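Cyclic nucleotide-binding domain (CNMP-BD) protein (Geobacter metallireducens, PDB 3MDP) probably binds a cyclic nucleotide through a double-stranded beta-helix domain and may act in transcriptional regulation. Local coordinates at residues M51-G56 against K103-V108; G57-Y62 against V75-P80. One frame throughout, in Å; residues are numbered along the deposited sequence. Where two conformers were deposited one is given.

Contact 1. Residues M51-G56 against K103-V108; sequences MLLLEG and KPVRVV
Strands 49-55 and 105-111 pair antiparallel in the middle of one sheet of the beta-helix, and a classic beta bulge breaks their register where Leu54 and Glu55 both face Arg106. Before the bulge, Leu52 and Val108 form a hydrogen-bonded pair, with Leu52 N 2.9 Å from Val108 O. At the bulge Arg106 O takes two donors, Leu54 N at 2.8 Å and Glu55 N at 3.2 Å, while Arg106 N returns a bond to Glu55 O. The extra residue lets Glu55 and Arg106 share a face. The bend at chi3 (-66°) brings Arg106 NE to Glu55 OE1 at 2.6 Å, and NH2 joins it, the guanidinium gripping this one oxygen side-on. OE1 lies close to the guanidinium plane, and the carboxylate plane is turned 62° from it. Leu54 CB lies over one guanidinium face, and NH1 has a second acid partner, Glu31. On the Leu53 face, Leu53 CD1 meets Val105 CG1 at 3.7 Å. The chain leaves the bulge through Gly56 (phi 97°), whose CA makes a CA-H...O contact with Pro104 O at 3.3 Å. A classic bulge carrying a cross-strand salt bridge thus interrupts the central strand pair in this sheet of the cyclic nucleotide-binding jelly roll.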
loop_
_atom_site.group_PDB
_atom_site.type_symbol
_atom_site.label_atom_id
_atom_site.label_comp_id
_atom_site.label_asym_id
_atom_site.label_seq_id
_atom_site.Cartn_x
_atom_site.Cartn_y
_atom_site.Cartn_z
HETATM N N MSE A 51 -0.220 -10.994 -9.361
HETATM C CA MSE A 51 0.893 -11.867 -9.732
HETATM C C MSE A 51 2.058 -11.777 -8.765
HETATM O O MSE A 51 2.312 -10.727 -8.178
HETATM C CB MSE A 51 1.346 -11.581 -11.161
HETATM C CG MSE A 51 0.360 -12.127 -12.146
HETATM SE SE MSE A 51 0.709 -11.440 -13.896
HETATM C CE MSE A 51 -0.774 -12.282 -14.881
ATOM N N LEU A 52 2.705 -12.914 -8.555
ATOM C CA LEU A 52 3.976 -13.018 -7.813
ATOM C C LEU A 52 5.017 -13.414 -8.867
ATOM O O LEU A 52 4.825 -14.384 -9.593
ATOM C CB LEU A 52 3.919 -14.099 -6.720
ATOM C CG LEU A 52 5.281 -14.498 -6.117
ATOM C CD1 LEU A 52 5.776 -13.404 -5.182
ATOM C CD2 LEU A 52 5.153 -15.857 -5.401
ATOM N N LEU A 53 6.060 -12.615 -9.002
ATOM C CA LEU A 53 7.118 -12.902 -9.963
ATOM C C LEU A 53 8.046 -13.972 -9.417
ATOM O O LEU A 53 8.660 -13.805 -8.375
ATOM C CB LEU A 53 7.876 -11.627 -10.300
ATOM C CG LEU A 53 8.905 -11.712 -11.421
ATOM C CD1 LEU A 53 8.300 -12.228 -12.745
ATOM C CD2 LEU A 53 9.583 -10.354 -11.574
ATOM N N LEU A 54 8.125 -15.086 -10.123
ATOM C CA LEU A 54 8.997 -16.195 -9.724
ATOM C C LEU A 54 10.355 -16.150 -10.395
ATOM O O LEU A 54 11.365 -16.508 -9.780
ATOM C CB LEU A 54 8.344 -17.524 -10.033
ATOM C CG LEU A 54 7.005 -17.819 -9.354
ATOM C CD1 LEU A 54 6.415 -19.087 -9.920
ATOM C CD2 LEU A 54 7.189 -17.924 -7.811
ATOM N N GLU A 55 10.375 -15.726 -11.651
ATOM C CA GLU A 55 11.573 -15.734 -12.454
ATOM C C GLU A 55 11.432 -14.680 -13.540
ATOM O O GLU A 55 10.333 -14.462 -14.057
ATOM C CB GLU A 55 11.769 -17.118 -13.093
ATOM C CG GLU A 55 13.029 -17.239 -13.936
ATOM C CD GLU A 55 13.010 -18.472 -14.815
ATOM O OE1 GLU A 55 12.303 -19.441 -14.455
ATOM O OE2 GLU A 55 13.686 -18.460 -15.865
ATOM N N GLY A 56 12.552 -14.021 -13.850
ATOM C CA GLY A 56 12.631 -13.019 -14.894
ATOM C C GLY A 56 12.512 -11.594 -14.398
ATOM O O GLY A 56 12.990 -11.242 -13.309
ATOM N N LYS A 103 12.428 -10.118 -19.546
ATOM C CA LYS A 103 13.161 -11.362 -19.743
ATOM C C LYS A 103 12.102 -12.450 -19.731
ATOM O O LYS A 103 10.933 -12.165 -19.496
ATOM C CB LYS A 103 14.175 -11.674 -18.614
ATOM C CG LYS A 103 14.580 -10.576 -17.713
ATOM C CD LYS A 103 15.780 -11.025 -16.859
ATOM C CE LYS A 103 16.131 -9.993 -15.799
ATOM N NZ LYS A 103 17.537 -10.141 -15.288
ATOM N N PRO A 104 12.505 -13.701 -19.954
ATOM C CA PRO A 104 11.477 -14.740 -19.863
ATOM C C PRO A 104 10.921 -14.784 -18.439
ATOM O O PRO A 104 11.686 -14.781 -17.485
ATOM C CB PRO A 104 12.217 -16.020 -20.283
ATOM C CG PRO A 104 13.393 -15.509 -21.179
ATOM C CD PRO A 104 13.771 -14.183 -20.555
ATOM N N VAL A 105 9.595 -14.757 -18.309
ATOM C CA VAL A 105 8.935 -14.571 -17.011
ATOM C C VAL A 105 8.108 -15.810 -16.630
ATOM O O VAL A 105 7.436 -16.398 -17.483
ATOM C CB VAL A 105 8.058 -13.313 -17.045
ATOM C CG1 VAL A 105 6.903 -13.362 -16.003
ATOM C CG2 VAL A 105 8.914 -12.060 -16.851
ATOM N N ARG A 106 8.211 -16.215 -15.363
ATOM C CA ARG A 106 7.228 -17.103 -14.712
ATOM C C ARG A 106 6.636 -16.395 -13.493
ATOM O O ARG A 106 7.351 -15.744 -12.705
ATOM C CB ARG A 106 7.847 -18.414 -14.236
ATOM C CG ARG A 106 8.355 -19.318 -15.333
ATOM C CD ARG A 106 8.816 -20.696 -14.796
ATOM N NE ARG A 106 9.992 -20.556 -13.929
ATOM C CZ ARG A 106 10.022 -20.748 -12.606
ATOM N NH1 ARG A 106 8.954 -21.142 -11.923
ATOM N NH2 ARG A 106 11.161 -20.569 -11.955
ATOM N N VAL A 107 5.335 -16.559 -13.337
ATOM C CA VAL A 107 4.589 -15.967 -12.237
ATOM C C VAL A 107 3.639 -16.995 -11.628
ATOM O O VAL A 107 3.318 -18.009 -12.251
ATOM C CB VAL A 107 3.733 -14.763 -12.685
ATOM C CG1 VAL A 107 4.578 -13.676 -13.341
ATOM C CG2 VAL A 107 2.558 -15.205 -13.675
ATOM N N VAL A 108 3.261 -16.737 -10.376
ATOM C CA VAL A 108 2.046 -17.228 -9.812
ATOM C C VAL A 108 0.958 -16.201 -10.131
ATOM O O VAL A 108 1.053 -15.024 -9.730
ATOM C CB VAL A 108 2.109 -17.396 -8.288
ATOM C CG1 VAL A 108 0.785 -18.026 -7.843
ATOM C CG2 VAL A 108 3.299 -18.321 -7.906
HETATM O O HOH W 1 14.199 -15.498 -17.254
#

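Contact 2. Residues G57-Y62 against V75-P80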
loop_
_atom_site.group_PDB
_atom_site.type_symbol
_atom_site.label_atom_id
_atom_site.label_comp_id
_atom_site.label_asym_id
_atom_site.label_seq_id
_atom_site.Cartn_x
_atom_site.Cartn_y
_atom_site.Cartn_z
ATOM N N GLY A 57 11.888 -10.753 -15.213
ATOM C CA GLY A 57 11.876 -9.330 -14.938
ATOM C C GLY A 57 10.618 -8.741 -15.534
ATOM O O GLY A 57 10.204 -9.124 -16.626
ATOM N N VAL A 58 10.044 -7.778 -14.824
ATOM C CA VAL A 58 8.860 -7.070 -15.278
ATOM C C VAL A 58 9.054 -5.571 -15.144
ATOM O O VAL A 58 9.627 -5.079 -14.159
ATOM C CB VAL A 58 7.603 -7.527 -14.518
ATOM C CG1 VAL A 58 6.461 -6.488 -14.640
ATOM C CG2 VAL A 58 7.150 -8.903 -15.023
ATOM N N GLU A 59 8.608 -4.848 -16.164
ATOM C CA GLU A 59 8.554 -3.396 -16.101
ATOM C C GLU A 59 7.107 -2.923 -16.001
ATOM O O GLU A 59 6.230 -3.378 -16.751
ATOM C CB GLU A 59 9.234 -2.782 -17.322
ATOM C CG GLU A 59 10.743 -2.672 -17.158
ATOM C CD GLU A 59 11.409 -1.869 -18.253
ATOM O OE1 GLU A 59 10.683 -1.301 -19.104
ATOM O OE2 GLU A 59 12.654 -1.806 -18.258
ATOM N N LEU A 60 6.845 -2.024 -15.055
ATOM C CA LEU A 60 5.550 -1.395 -14.986
ATOM C C LEU A 60 5.743 -0.072 -15.677
ATOM O O LEU A 60 6.698 0.658 -15.380
ATOM C CB LEU A 60 5.143 -1.214 -13.529
ATOM C CG LEU A 60 5.080 -2.511 -12.730
ATOM C CD1 LEU A 60 4.574 -2.208 -11.339
ATOM C CD2 LEU A 60 4.187 -3.593 -13.471
ATOM N N PHE A 61 4.842 0.246 -16.599
ATOM C CA PHE A 61 5.006 1.419 -17.442
ATOM C C PHE A 61 3.681 2.022 -17.898
ATOM O O PHE A 61 2.623 1.413 -17.761
ATOM C CB PHE A 61 5.832 1.025 -18.670
ATOM C CG PHE A 61 5.113 0.091 -19.606
ATOM C CD1 PHE A 61 5.031 -1.274 -19.326
ATOM C CD2 PHE A 61 4.502 0.567 -20.754
ATOM C CE1 PHE A 61 4.348 -2.137 -20.185
ATOM C CE2 PHE A 61 3.828 -0.295 -21.618
ATOM C CZ PHE A 61 3.752 -1.635 -21.337
ATOM N N TYR A 62 3.773 3.231 -18.441
ATOM C CA TYR A 62 2.684 3.865 -19.211
ATOM C C TYR A 62 2.943 3.785 -20.723
ATOM O O TYR A 62 4.068 4.042 -21.182
ATOM C CB TYR A 62 2.549 5.333 -18.850
ATOM C CG TYR A 62 2.458 5.615 -17.369
ATOM C CD1 TYR A 62 1.654 4.845 -16.538
ATOM C CD2 TYR A 62 3.145 6.687 -16.810
ATOM C CE1 TYR A 62 1.562 5.114 -15.191
ATOM C CE2 TYR A 62 3.053 6.976 -15.456
ATOM C CZ TYR A 62 2.261 6.189 -14.656
ATOM O OH TYR A 62 2.169 6.482 -13.324
ATOM N N VAL A 75 7.612 3.087 -14.804
ATOM C CA VAL A 75 7.159 3.434 -13.453
ATOM C C VAL A 75 8.027 2.721 -12.406
ATOM O O VAL A 75 8.385 3.297 -11.380
ATOM C CB VAL A 75 5.656 3.011 -13.257
ATOM C CG1 VAL A 75 5.243 2.986 -11.766
ATOM C CG2 VAL A 75 4.729 3.919 -14.087
ATOM N N CYS A 76 8.369 1.464 -12.679
ATOM C CA CYS A 76 8.865 0.585 -11.659
ATOM C C CYS A 76 9.388 -0.727 -12.327
ATOM O O CYS A 76 8.875 -1.169 -13.358
ATOM C CB CYS A 76 7.672 0.359 -10.696
ATOM S SG CYS A 76 7.875 -0.783 -9.458
ATOM N N SER A 77 10.467 -1.284 -11.790
ATOM C CA SER A 77 10.957 -2.593 -12.220
ATOM C C SER A 77 10.737 -3.617 -11.118
ATOM O O SER A 77 11.041 -3.343 -9.947
ATOM C CB SER A 77 12.445 -2.523 -12.577
ATOM O OG SER A 77 12.595 -1.977 -13.876
ATOM N N VAL A 78 10.228 -4.788 -11.496
ATOM C CA VAL A 78 9.920 -5.858 -10.548
ATOM C C VAL A 78 10.925 -7.001 -10.724
ATOM O O VAL A 78 11.251 -7.390 -11.865
ATOM C CB VAL A 78 8.443 -6.355 -10.743
ATOM C CG1 VAL A 78 8.025 -7.346 -9.675
ATOM C CG2 VAL A 78 7.448 -5.131 -10.794
ATOM N N VAL A 79 11.424 -7.521 -9.600
ATOM C CA VAL A 79 12.348 -8.666 -9.580
ATOM C C VAL A 79 11.689 -9.855 -8.854
ATOM O O VAL A 79 10.677 -9.693 -8.136
ATOM C CB VAL A 79 13.728 -8.315 -8.890
ATOM C CG1 VAL A 79 14.444 -7.169 -9.646
ATOM C CG2 VAL A 79 13.549 -7.991 -7.391
ATOM N N PRO A 80 12.231 -11.062 -9.048
ATOM C CA PRO A 80 11.599 -12.224 -8.423
ATOM C C PRO A 80 11.377 -12.083 -6.933
ATOM O O PRO A 80 12.215 -11.515 -6.223
ATOM C CB PRO A 80 12.589 -13.349 -8.723
ATOM C CG PRO A 80 13.126 -12.965 -10.064
ATOM C CD PRO A 80 13.328 -11.474 -9.947
HETATM O O HOH W 2 13.514 -3.067 -16.071
#
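The Tyr62 ring carries Val75 CG2 over one face, 3.6 Å from the ring centroid and displaced toward the hydroxyl-bearing rim, where CZ is its nearest atom. This CH-pi contact closes one end of an antiparallel strand pair, 58-61 with 75-78, and the two side chains cross at about a right angle. The Phe61 ring has the backbone oxygen Glu59 O at its edge, in plane, and makes a cation-pi contact with Arg100. Beside Tyr62 lies a classic beta bulge: Val75 and Cys76 both face Leu60, whose O accepts from Val75 N at 2.7 Å and from Cys76 N at 3.3 Å. Beyond it the pairing is regular, and Val78 N reaches Val58 O at 2.7 Å in a nearly straight bond (174°).

Val58, Leu60, Cys76 and Val78 share one face. With CG anti to its carbonyl carbon (chi1 -59°), Leu60 sets CG 4.0 Å from Val78 CG2, and its CD1 branch meets Cys76 SG at 4.1 Å. Val58 and Val78 lie side by side, touching through their CB atoms. On the other face, in one of two Glu59 conformers, a water donates a hydrogen bond to Glu59 OE2 at 2.7 Å and also bonds Ser77 OG.

Leu60 packs against Arg140, a succinate-binding residue just past helix 123-139, near a bound succinate probably from the crystallisation liquor. Strand 98-101 flanks strand 58-61 on the side away from 74-78; Phe84 of strand 83-84 touches Val58 and Val78, while Leu141 of the second subunit packs on Val75 and Cys76.

In the fold
The two contacts lie 11 Å apart between centres and belong to the two four-stranded antiparallel sheets of one double-stranded beta-helix. Contact 1 joins strands 49-55 and 105-111 in one sheet; contact 2 joins 58-61 and 74-78 in the other. Strand 49-55 runs almost directly into 58-61, so the chain passes from sheet to sheet at Gly56 and Gly57, and contact 2 is nested within the loop that contact 1 closes. They meet at this crossing, where Leu53 CD2 packs 3.4 Å from Val78 O and Val105 CG2 lies against Gly57 O. Each pairing holds its own sheet; the crossing and its packing join the two, near residues seen to contact succinate, itself probably a crystallisation component.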